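Local atomic coordinates of bartonella effector protein (Bep) substrate of VirB T4SS (Bartonella sp. AR 15-3, PDB entry 4M16), a protein that probably transfers AMP from ATP to tyrosine or threonine side chains of target proteins through its N-terminal Fic domain, the part described here. Residues Y79-L83 with A108-Q114; L145-N150 with Q163-F167; R135-I139 with F211-P217. One frame throughout, in Å; residues are numbered along the deposited sequence.

Interaction 1: residues Y79-L83 with A108-Q114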
loop_
_atom_site.group_PDB
_atom_site.type_symbol
_atom_site.label_atom_id
_atom_site.label_comp_id
_atom_site.label_asym_id
_atom_site.label_seq_id
_atom_site.Cartn_x
_atom_site.Cartn_y
_atom_site.Cartn_z
ATOM N N TYR A 79 -6.580 -7.989 -7.178
ATOM C CA TYR A 79 -5.746 -8.964 -7.835
ATOM C C TYR A 79 -4.329 -8.460 -7.737
ATOM O O TYR A 79 -4.092 -7.272 -7.856
ATOM C CB TYR A 79 -6.106 -9.117 -9.352
ATOM C CG TYR A 79 -7.415 -9.886 -9.627
ATOM C CD1 TYR A 79 -8.645 -9.288 -9.432
ATOM C CD2 TYR A 79 -7.386 -11.185 -10.109
ATOM C CE1 TYR A 79 -9.824 -9.963 -9.684
ATOM C CE2 TYR A 79 -8.564 -11.883 -10.360
ATOM C CZ TYR A 79 -9.773 -11.251 -10.153
ATOM O OH TYR A 79 -10.926 -11.923 -10.370
ATOM N N THR A 80 -3.366 -9.361 -7.542
ATOM C CA THR A 80 -1.959 -8.939 -7.484
ATOM C C THR A 80 -1.327 -8.976 -8.875
ATOM O O THR A 80 -1.717 -9.771 -9.765
ATOM C CB THR A 80 -1.187 -9.757 -6.456
ATOM O OG1 THR A 80 -1.305 -11.166 -6.762
ATOM C CG2 THR A 80 -1.749 -9.482 -5.075
ATOM N N ARG A 81 -0.401 -8.054 -9.077
ATOM C CA ARG A 81 0.150 -7.780 -10.402
ATOM C C ARG A 81 1.063 -8.866 -10.982
ATOM O O ARG A 81 1.325 -8.831 -12.175
ATOM C CB ARG A 81 0.842 -6.390 -10.428
ATOM C CG ARG A 81 2.158 -6.300 -9.661
ATOM C CD ARG A 81 2.818 -4.945 -9.765
ATOM N NE ARG A 81 3.831 -4.853 -8.715
ATOM C CZ ARG A 81 5.060 -5.347 -8.765
ATOM N NH1 ARG A 81 5.545 -5.899 -9.869
ATOM N NH2 ARG A 81 5.857 -5.224 -7.687
ATOM N N ASP A 82 1.480 -9.840 -10.187
ATOM C CA ASP A 82 2.230 -10.984 -10.704
ATOM C C ASP A 82 1.407 -11.860 -11.658
ATOM O O ASP A 82 1.966 -12.527 -12.538
ATOM C CB ASP A 82 2.725 -11.870 -9.570
ATOM C CG ASP A 82 1.653 -12.224 -8.580
ATOM O OD1 ASP A 82 0.950 -11.314 -8.072
ATOM O OD2 ASP A 82 1.529 -13.410 -8.249
ATOM N N LEU A 83 0.092 -11.865 -11.475
ATOM C CA LEU A 83 -0.750 -12.763 -12.236
ATOM C C LEU A 83 -1.138 -12.076 -13.547
ATOM O O LEU A 83 -1.401 -10.892 -13.589
ATOM C CB LEU A 83 -1.986 -13.138 -11.421
ATOM C CG LEU A 83 -1.672 -14.007 -10.169
ATOM C CD1 LEU A 83 -2.923 -14.140 -9.325
ATOM C CD2 LEU A 83 -1.138 -15.394 -10.524
ATOM N N ALA A 108 9.496 -5.286 -5.699
ATOM C CA ALA A 108 9.631 -6.713 -5.924
ATOM C C ALA A 108 9.234 -7.094 -7.345
ATOM O O ALA A 108 8.249 -6.596 -7.911
ATOM C CB ALA A 108 8.768 -7.459 -4.952
ATOM N N HIS A 109 9.987 -8.019 -7.890
ATOM C CA HIS A 109 9.643 -8.618 -9.171
ATOM C C HIS A 109 8.404 -9.495 -8.997
ATOM O O HIS A 109 8.198 -10.119 -7.959
ATOM C CB HIS A 109 10.870 -9.418 -9.715
ATOM C CG HIS A 109 10.723 -9.814 -11.167
ATOM N ND1 HIS A 109 9.908 -10.850 -11.569
ATOM C CD2 HIS A 109 11.223 -9.281 -12.301
ATOM C CE1 HIS A 109 9.946 -10.970 -12.885
ATOM N NE2 HIS A 109 10.763 -10.043 -13.358
ATOM N N GLY A 110 7.554 -9.511 -10.002
ATOM C CA GLY A 110 6.332 -10.315 -9.956
ATOM C C GLY A 110 6.589 -11.741 -9.561
ATOM O O GLY A 110 5.799 -12.330 -8.883
ATOM N N ASP A 111 7.690 -12.317 -10.037
ATOM C CA ASP A 111 8.104 -13.688 -9.720
ATOM C C ASP A 111 8.271 -14.005 -8.228
ATOM O O ASP A 111 8.385 -15.169 -7.865
ATOM C CB ASP A 111 9.442 -14.004 -10.425
ATOM C CG ASP A 111 9.288 -14.134 -11.914
ATOM O OD1 ASP A 111 8.121 -14.053 -12.421
ATOM O OD2 ASP A 111 10.329 -14.342 -12.586
ATOM N N LYS A 112 8.367 -12.978 -7.400
ATOM C CA LYS A 112 8.625 -13.104 -5.955
ATOM C C LYS A 112 7.424 -12.627 -5.146
ATOM O O LYS A 112 7.407 -12.811 -3.924
ATOM C CB LYS A 112 9.808 -12.220 -5.549
ATOM C CG LYS A 112 11.171 -12.651 -6.131
ATOM C CD LYS A 112 11.427 -14.101 -5.830
ATOM C CE LYS A 112 12.897 -14.467 -5.775
ATOM N NZ LYS A 112 13.038 -15.904 -5.396
ATOM N N ILE A 113 6.415 -12.039 -5.785
ATOM C CA ILE A 113 5.331 -11.417 -4.987
ATOM C C ILE A 113 4.611 -12.467 -4.120
ATOM O O ILE A 113 4.376 -12.229 -2.944
ATOM C CB ILE A 113 4.348 -10.616 -5.865
ATOM C CG1 ILE A 113 5.057 -9.349 -6.387
ATOM C CG2 ILE A 113 3.092 -10.208 -5.092
ATOM C CD1 ILE A 113 4.242 -8.552 -7.386
ATOM N N GLN A 114 4.290 -13.651 -4.678
ATOM C CA GLN A 114 3.560 -14.640 -3.893
ATOM C C GLN A 114 4.365 -15.094 -2.682
ATOM O O GLN A 114 3.848 -15.177 -1.548
ATOM C CB GLN A 114 3.165 -15.874 -4.743
ATOM C CG GLN A 114 2.059 -15.584 -5.754
ATOM C CD GLN A 114 0.717 -15.200 -5.134
ATOM O OE1 GLN A 114 0.317 -15.704 -4.075
ATOM N NE2 GLN A 114 0.036 -14.289 -5.780
HETATM O O HOH W 1 -2.600 -13.130 -5.455
#
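Asp82 and Gly110 bring the two segments closest, with their CA atoms 4.2 Å apart. Glycine adds no side chain here, which lets the backbones come this near. Asp82 CB lies 3.2 Å from Gly110 O, at the start of helix 110-126.

The tight side belongs to Arg81. Its chain is extended from CG to NE, and Ile113 CD1 lies over the centre of one guanidinium face, 3.6 Å above its plane. At the guanidinium edge, NH2 gives a nearly straight bond of 2.8 Å to Ala108 O, within the carbonyl plane. Two more donors have carbonyl partners: NE bonds to His153 O and NH1 to Met95 O. These bonds fix the position and rotation of the buried cation.

The side at exposed Gln114 is looser. The Gln114 chain bends at chi2 (-64°), which turns its amide back to Asp82. NE2 donates to the syn lone pair of Asp82 OD2 over 3.0 Å. The other carboxylate oxygen is also engaged, since Thr80 OG1 donates to Asp82 OD1 at 2.6 Å. A water bridges Thr80 OG1 and Gln114 NE2, which are too far apart for a good direct bond.

Thr80 to Leu83 form a type I beta turn. A turn docked on a helix start and tied by Arg81 to His153, the first residue of the HPF sequence, belongs to the surroundings of the Fic motif in the Fic fold.

Interaction 2: residues L145-N150 with Q163-F167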
loop_
_atom_site.group_PDB
_atom_site.type_symbol
_atom_site.label_atom_id
_atom_site.label_comp_id
_atom_site.label_asym_id
_atom_site.label_seq_id
_atom_site.Cartn_x
_atom_site.Cartn_y
_atom_site.Cartn_z
ATOM N N LEU A 145 7.727 -4.218 8.950
ATOM C CA LEU A 145 6.647 -4.786 8.164
ATOM C C LEU A 145 6.102 -3.845 7.103
ATOM O O LEU A 145 5.836 -4.255 5.953
ATOM C CB LEU A 145 5.520 -5.284 9.095
ATOM C CG LEU A 145 5.669 -6.702 9.632
ATOM C CD1 LEU A 145 4.616 -6.873 10.724
ATOM C CD2 LEU A 145 5.508 -7.795 8.554
ATOM N N PHE A 146 5.935 -2.579 7.480
ATOM C CA PHE A 146 5.539 -1.546 6.515
ATOM C C PHE A 146 6.550 -1.284 5.372
ATOM O O PHE A 146 6.147 -1.314 4.186
ATOM C CB PHE A 146 5.149 -0.245 7.231
ATOM C CG PHE A 146 4.553 0.783 6.299
ATOM C CD1 PHE A 146 5.377 1.626 5.583
ATOM C CD2 PHE A 146 3.200 0.913 6.167
ATOM C CE1 PHE A 146 4.853 2.533 4.713
ATOM C CE2 PHE A 146 2.656 1.832 5.274
ATOM C CZ PHE A 146 3.478 2.673 4.580
ATOM N N SER A 147 7.833 -1.214 5.697
ATOM C CA SER A 147 8.867 -1.140 4.653
ATOM C C SER A 147 8.825 -2.370 3.744
ATOM O O SER A 147 9.017 -2.268 2.533
ATOM C CB SER A 147 10.262 -1.041 5.223
ATOM O OG SER A 147 10.390 0.128 6.003
ATOM N N PHE A 148 8.585 -3.535 4.321
ATOM C CA PHE A 148 8.587 -4.760 3.546
ATOM C C PHE A 148 7.394 -4.720 2.564
ATOM O O PHE A 148 7.567 -4.901 1.371
ATOM C CB PHE A 148 8.559 -5.996 4.469
ATOM C CG PHE A 148 8.552 -7.346 3.739
ATOM C CD1 PHE A 148 9.207 -7.532 2.525
ATOM C CD2 PHE A 148 7.939 -8.470 4.343
ATOM C CE1 PHE A 148 9.227 -8.793 1.904
ATOM C CE2 PHE A 148 7.943 -9.707 3.712
ATOM C CZ PHE A 148 8.601 -9.865 2.492
ATOM N N LEU A 149 6.192 -4.429 3.060
ATOM C CA LEU A 149 5.049 -4.380 2.196
ATOM C C LEU A 149 5.190 -3.275 1.129
ATOM O O LEU A 149 4.839 -3.515 -0.020
ATOM C CB LEU A 149 3.738 -4.246 2.996
ATOM C CG LEU A 149 2.471 -4.204 2.109
ATOM C CD1 LEU A 149 2.329 -5.495 1.348
ATOM C CD2 LEU A 149 1.228 -3.885 2.931
ATOM N N ASN A 150 5.702 -2.095 1.502
ATOM C CA ASN A 150 5.972 -1.014 0.557
ATOM C C ASN A 150 6.872 -1.556 -0.584
ATOM O O ASN A 150 6.619 -1.300 -1.748
ATOM C CB ASN A 150 6.611 0.199 1.232
ATOM C CG ASN A 150 6.828 1.341 0.266
ATOM O OD1 ASN A 150 5.847 1.899 -0.287
ATOM N ND2 ASN A 150 8.088 1.671 0.013
ATOM N N GLN A 163 -2.109 0.073 1.807
ATOM C CA GLN A 163 -1.196 -0.176 2.908
ATOM C C GLN A 163 -1.408 0.770 4.068
ATOM O O GLN A 163 -1.335 0.313 5.200
ATOM C CB GLN A 163 0.244 -0.273 2.461
ATOM C CG GLN A 163 0.983 1.024 2.073
ATOM C CD GLN A 163 2.352 0.761 1.390
ATOM O OE1 GLN A 163 2.766 -0.391 1.215
ATOM N NE2 GLN A 163 3.067 1.854 1.003
ATOM N N HIS A 164 -1.767 2.037 3.816
ATOM C CA HIS A 164 -2.104 2.961 4.873
ATOM C C HIS A 164 -3.294 2.471 5.706
ATOM O O HIS A 164 -3.212 2.440 6.927
ATOM C CB HIS A 164 -2.360 4.380 4.385
ATOM C CG HIS A 164 -1.180 4.990 3.735
ATOM N ND1 HIS A 164 -1.274 6.026 2.837
ATOM C CD2 HIS A 164 0.124 4.638 3.770
ATOM C CE1 HIS A 164 -0.072 6.322 2.389
ATOM N NE2 HIS A 164 0.791 5.495 2.935
ATOM N N ILE A 165 -4.414 2.157 5.073
ATOM C CA ILE A 165 -5.596 1.741 5.844
ATOM C C ILE A 165 -5.336 0.395 6.538
ATOM O O ILE A 165 -5.775 0.172 7.648
ATOM C CB ILE A 165 -6.903 1.739 4.983
ATOM C CG1 ILE A 165 -8.115 1.372 5.814
ATOM C CG2 ILE A 165 -6.808 0.837 3.763
ATOM C CD1 ILE A 165 -8.423 2.422 6.868
ATOM N N PHE A 166 -4.630 -0.497 5.879
ATOM C CA PHE A 166 -4.272 -1.807 6.463
ATOM C C PHE A 166 -3.535 -1.580 7.778
ATOM O O PHE A 166 -3.892 -2.187 8.792
ATOM C CB PHE A 166 -3.414 -2.640 5.514
ATOM C CG PHE A 166 -3.014 -3.996 6.041
ATOM C CD1 PHE A 166 -1.926 -4.124 6.877
ATOM C CD2 PHE A 166 -3.673 -5.155 5.627
ATOM C CE1 PHE A 166 -1.519 -5.365 7.330
ATOM C CE2 PHE A 166 -3.257 -6.414 6.059
ATOM C CZ PHE A 166 -2.183 -6.515 6.926
ATOM N N PHE A 167 -2.535 -0.689 7.760
ATOM C CA PHE A 167 -1.757 -0.472 8.954
ATOM C C PHE A 167 -2.499 0.335 10.042
ATOM O O PHE A 167 -2.257 0.158 11.215
ATOM C CB PHE A 167 -0.385 0.134 8.618
ATOM C CG PHE A 167 0.624 -0.928 8.346
ATOM C CD1 PHE A 167 0.690 -1.522 7.094
ATOM C CD2 PHE A 167 1.454 -1.386 9.337
ATOM C CE1 PHE A 167 1.584 -2.547 6.836
ATOM C CE2 PHE A 167 2.383 -2.399 9.084
ATOM C CZ PHE A 167 2.420 -3.010 7.844
HETATM O O HOH W 2 2.567 -1.982 -1.027
#
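Phe146 and Phe167 meet edge to face between two roughly antiparallel helical segments (152°), whose axes approach to 11.4 Å. The ring planes stand at 77°, with the centroids separated by 5.2 Å. Phe146 has CG anti to its own N (chi1 -172°), and this swings the ring across the gap. Its CD2 edge comes down on one face of Phe167, offset toward the rim. Phe146 CB lies over the same ring as a CH-pi contact, 4.1 Å from the Phe167 centroid. Leu149 CD2 touches the Phe167 edge instead, at CE1.

Gln163 packs next to this pair. Its CG sits between the backbone N and carbonyl carbon, and the chain is extended beyond it. The amide is thereby carried past the far end of the Phe146 ring to Asn150. Gln163 NE2 donates to Asn150 OD1 over 3.1 Å, almost straight and in its own amide plane. Gln163 OE1 takes a water at 2.8 Å, and that water also donates to Leu149 O. Both the oxygen and the nitrogen of this buried amide have a hydrogen-bond partner. Phe180 extends the aromatic cluster, touching Phe146, His164 and Phe167.

Asn150 O is hydrogen-bonded to His153 ND1, just beyond this helix. Two antiparallel helices flanking the loop that starts with His-Pro-Phe are the core of the Fic fold.

Interaction 3: residues R135-I139 with F211-P217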
loop_
_atom_site.group_PDB
_atom_site.type_symbol
_atom_site.label_atom_id
_atom_site.label_comp_id
_atom_site.label_asym_id
_atom_site.label_seq_id
_atom_site.Cartn_x
_atom_site.Cartn_y
_atom_site.Cartn_z
ATOM N N ARG A 135 4.372 0.423 22.965
ATOM C CA ARG A 135 4.382 1.328 21.784
ATOM C C ARG A 135 5.740 1.292 21.058
ATOM O O ARG A 135 5.763 1.266 19.819
ATOM C CB ARG A 135 3.998 2.781 22.129
ATOM C CG ARG A 135 3.521 3.586 20.889
ATOM C CD ARG A 135 3.120 5.057 21.193
ATOM N NE ARG A 135 3.445 6.037 20.121
ATOM C CZ ARG A 135 4.620 6.670 20.046
ATOM N NH1 ARG A 135 5.581 6.406 20.936
ATOM N NH2 ARG A 135 4.857 7.539 19.081
ATOM N N GLU A 136 6.817 1.179 21.823
ATOM C CA GLU A 136 8.177 1.021 21.301
ATOM C C GLU A 136 8.382 -0.229 20.417
ATOM O O GLU A 136 8.932 -0.129 19.308
ATOM C CB GLU A 136 9.177 1.017 22.458
ATOM C CG GLU A 136 10.514 0.367 22.154
ATOM C CD GLU A 136 11.463 0.438 23.338
ATOM O OE1 GLU A 136 11.118 -0.065 24.435
ATOM O OE2 GLU A 136 12.557 0.988 23.133
ATOM N N ASP A 137 7.922 -1.383 20.887
ATOM C CA ASP A 137 8.060 -2.607 20.104
ATOM C C ASP A 137 7.090 -2.593 18.935
ATOM O O ASP A 137 7.432 -3.086 17.881
ATOM C CB ASP A 137 7.834 -3.849 20.965
ATOM C CG ASP A 137 9.017 -4.139 21.921
ATOM O OD1 ASP A 137 10.088 -3.528 21.772
ATOM O OD2 ASP A 137 8.839 -4.920 22.868
ATOM N N PHE A 138 5.873 -2.070 19.149
ATOM C CA PHE A 138 4.913 -1.940 18.082
ATOM C C PHE A 138 5.476 -1.036 16.969
ATOM O O PHE A 138 5.364 -1.366 15.785
ATOM C CB PHE A 138 3.518 -1.470 18.575
ATOM C CG PHE A 138 2.530 -1.314 17.472
ATOM C CD1 PHE A 138 1.852 -2.433 16.970
ATOM C CD2 PHE A 138 2.282 -0.081 16.888
ATOM C CE1 PHE A 138 0.934 -2.309 15.915
ATOM C CE2 PHE A 138 1.388 0.043 15.814
ATOM C CZ PHE A 138 0.700 -1.059 15.347
ATOM N N ILE A 139 6.094 0.091 17.302
ATOM C CA ILE A 139 6.692 0.902 16.257
ATOM C C ILE A 139 7.830 0.159 15.520
ATOM O O ILE A 139 7.907 0.168 14.312
ATOM C CB ILE A 139 7.113 2.266 16.814
ATOM C CG1 ILE A 139 5.845 3.104 16.991
ATOM C CG2 ILE A 139 8.015 2.993 15.836
ATOM C CD1 ILE A 139 6.067 4.314 17.848
ATOM N N PHE A 211 6.874 6.867 11.442
ATOM C CA PHE A 211 6.025 6.123 12.372
ATOM C C PHE A 211 5.876 6.805 13.742
ATOM O O PHE A 211 4.786 6.777 14.350
ATOM C CB PHE A 211 6.417 4.635 12.432
ATOM C CG PHE A 211 5.719 3.834 11.364
ATOM C CD1 PHE A 211 6.096 3.935 10.050
ATOM C CD2 PHE A 211 4.589 3.118 11.658
ATOM C CE1 PHE A 211 5.397 3.279 9.049
ATOM C CE2 PHE A 211 3.897 2.451 10.670
ATOM C CZ PHE A 211 4.305 2.503 9.362
ATOM N N GLU A 212 6.935 7.427 14.213
ATOM C CA GLU A 212 6.857 8.176 15.471
ATOM C C GLU A 212 5.861 9.374 15.343
ATOM O O GLU A 212 5.031 9.602 16.204
ATOM C CB GLU A 212 8.247 8.601 15.912
ATOM C CG GLU A 212 9.010 7.382 16.442
ATOM C CD GLU A 212 10.463 7.627 16.792
ATOM O OE1 GLU A 212 10.970 8.737 16.515
ATOM O OE2 GLU A 212 11.118 6.684 17.333
ATOM N N ASP A 213 5.919 10.055 14.221
ATOM C CA ASP A 213 5.091 11.222 13.952
ATOM C C ASP A 213 3.587 10.903 13.841
ATOM O O ASP A 213 2.748 11.758 14.174
ATOM C CB ASP A 213 5.530 11.827 12.617
ATOM C CG ASP A 213 6.843 12.613 12.727
ATOM O OD1 ASP A 213 7.301 12.830 13.838
ATOM O OD2 ASP A 213 7.408 13.023 11.669
ATOM N N ILE A 214 3.245 9.708 13.335
ATOM C CA ILE A 214 1.844 9.398 13.036
ATOM C C ILE A 214 1.182 8.538 14.125
ATOM O O ILE A 214 0.009 8.130 13.985
ATOM C CB ILE A 214 1.657 8.738 11.629
ATOM C CG1 ILE A 214 2.236 7.326 11.603
ATOM C CG2 ILE A 214 2.180 9.661 10.527
ATOM C CD1 ILE A 214 2.014 6.579 10.320
ATOM N N SER A 215 1.916 8.276 15.209
ATOM C CA SER A 215 1.458 7.286 16.208
ATOM C C SER A 215 1.123 7.910 17.563
ATOM O O SER A 215 1.317 7.301 18.609
ATOM C CB SER A 215 2.470 6.153 16.384
ATOM O OG SER A 215 3.706 6.648 16.758
ATOM N N ASN A 216 0.565 9.110 17.520
ATOM C CA ASN A 216 0.217 9.857 18.750
ATOM C C ASN A 216 1.392 10.086 19.718
ATOM O O ASN A 216 1.322 9.747 20.909
ATOM C CB ASN A 216 -0.883 9.106 19.461
ATOM C CG ASN A 216 -1.420 9.877 20.624
ATOM O OD1 ASN A 216 -1.292 11.116 20.676
ATOM N ND2 ASN A 216 -2.023 9.166 21.579
ATOM N N PRO A 217 2.509 10.628 19.210
ATOM C CA PRO A 217 3.697 10.829 20.074
ATOM C C PRO A 217 3.419 11.814 21.200
ATOM O O PRO A 217 4.110 11.789 22.219
ATOM C CB PRO A 217 4.751 11.411 19.112
ATOM C CG PRO A 217 3.929 12.096 18.061
ATOM C CD PRO A 217 2.714 11.207 17.873
#
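Ile139 and Phe211 mark the closest backbone approach, CA to CA 6.5 Å, where the first turn of helix 135-152 faces the C-terminal part of helix 200-214 and the residues that follow it. The apolar part is small. Ile139 CG2 meets Phe211 CB at 4.1 Å, and the two side chains lie alongside, pointing opposite ways. The Phe211 ring runs on to an edge-to-face contact with Phe146.

Arg135 supplies the polar part. Its CG is anti to the backbone N (chi1 -160°), and a bend at chi3 brings the guanidinium over to Ser215. NE donates to Ser215 O over 2.9 Å, with the oxygen somewhat out of the guanidinium plane. NH2 reaches Ser215 OG at 2.7 Å, but the bond is bent and weak. Ile139 CD1, one turn along the same helix, lies over the centre of one guanidinium face. It is also 3.5 Å from Ser215 OG. Pro217 CA adds a flank, 3.6 Å from Arg135 NH2.

Ser215 holds its own place. With OG between the backbone N and carbonyl carbon (chi1 58°), the hydroxyl turns back and donates to Phe211 O over 2.6 Å. Its proton is thus used on Phe211 O, and the oxygen can accept from Arg135.

Carbonyls gather where a helix finishes, so a positive group is probably favoured there. An arginine from one helix start set at the carboxyl end of another joins helix 200-214 to the first turn of the helix leading to the Fic motif in this mainly helical domain.

Overall arrangement
Helix 135-152 links interactions 2 and 3. Interaction 3 uses its first turn, and interaction 2 uses its later part, with centres about 14 Å apart. The two touch where Phe146 CG meets Phe211 CZ at 3.5 Å, so their aromatic packing is continuous. Interaction 1 stands apart: its centre is about 16 Å from that of interaction 2 and about 30 Å from that of interaction 3, on the opposite side of the chain's centre from the latter. Interactions 1 and 2 still converge on His153 at the start of the Fic motif, through Arg81 on its carbonyl oxygen and Asn150 O on its ring. Interaction 3 lies at the far end of the helix.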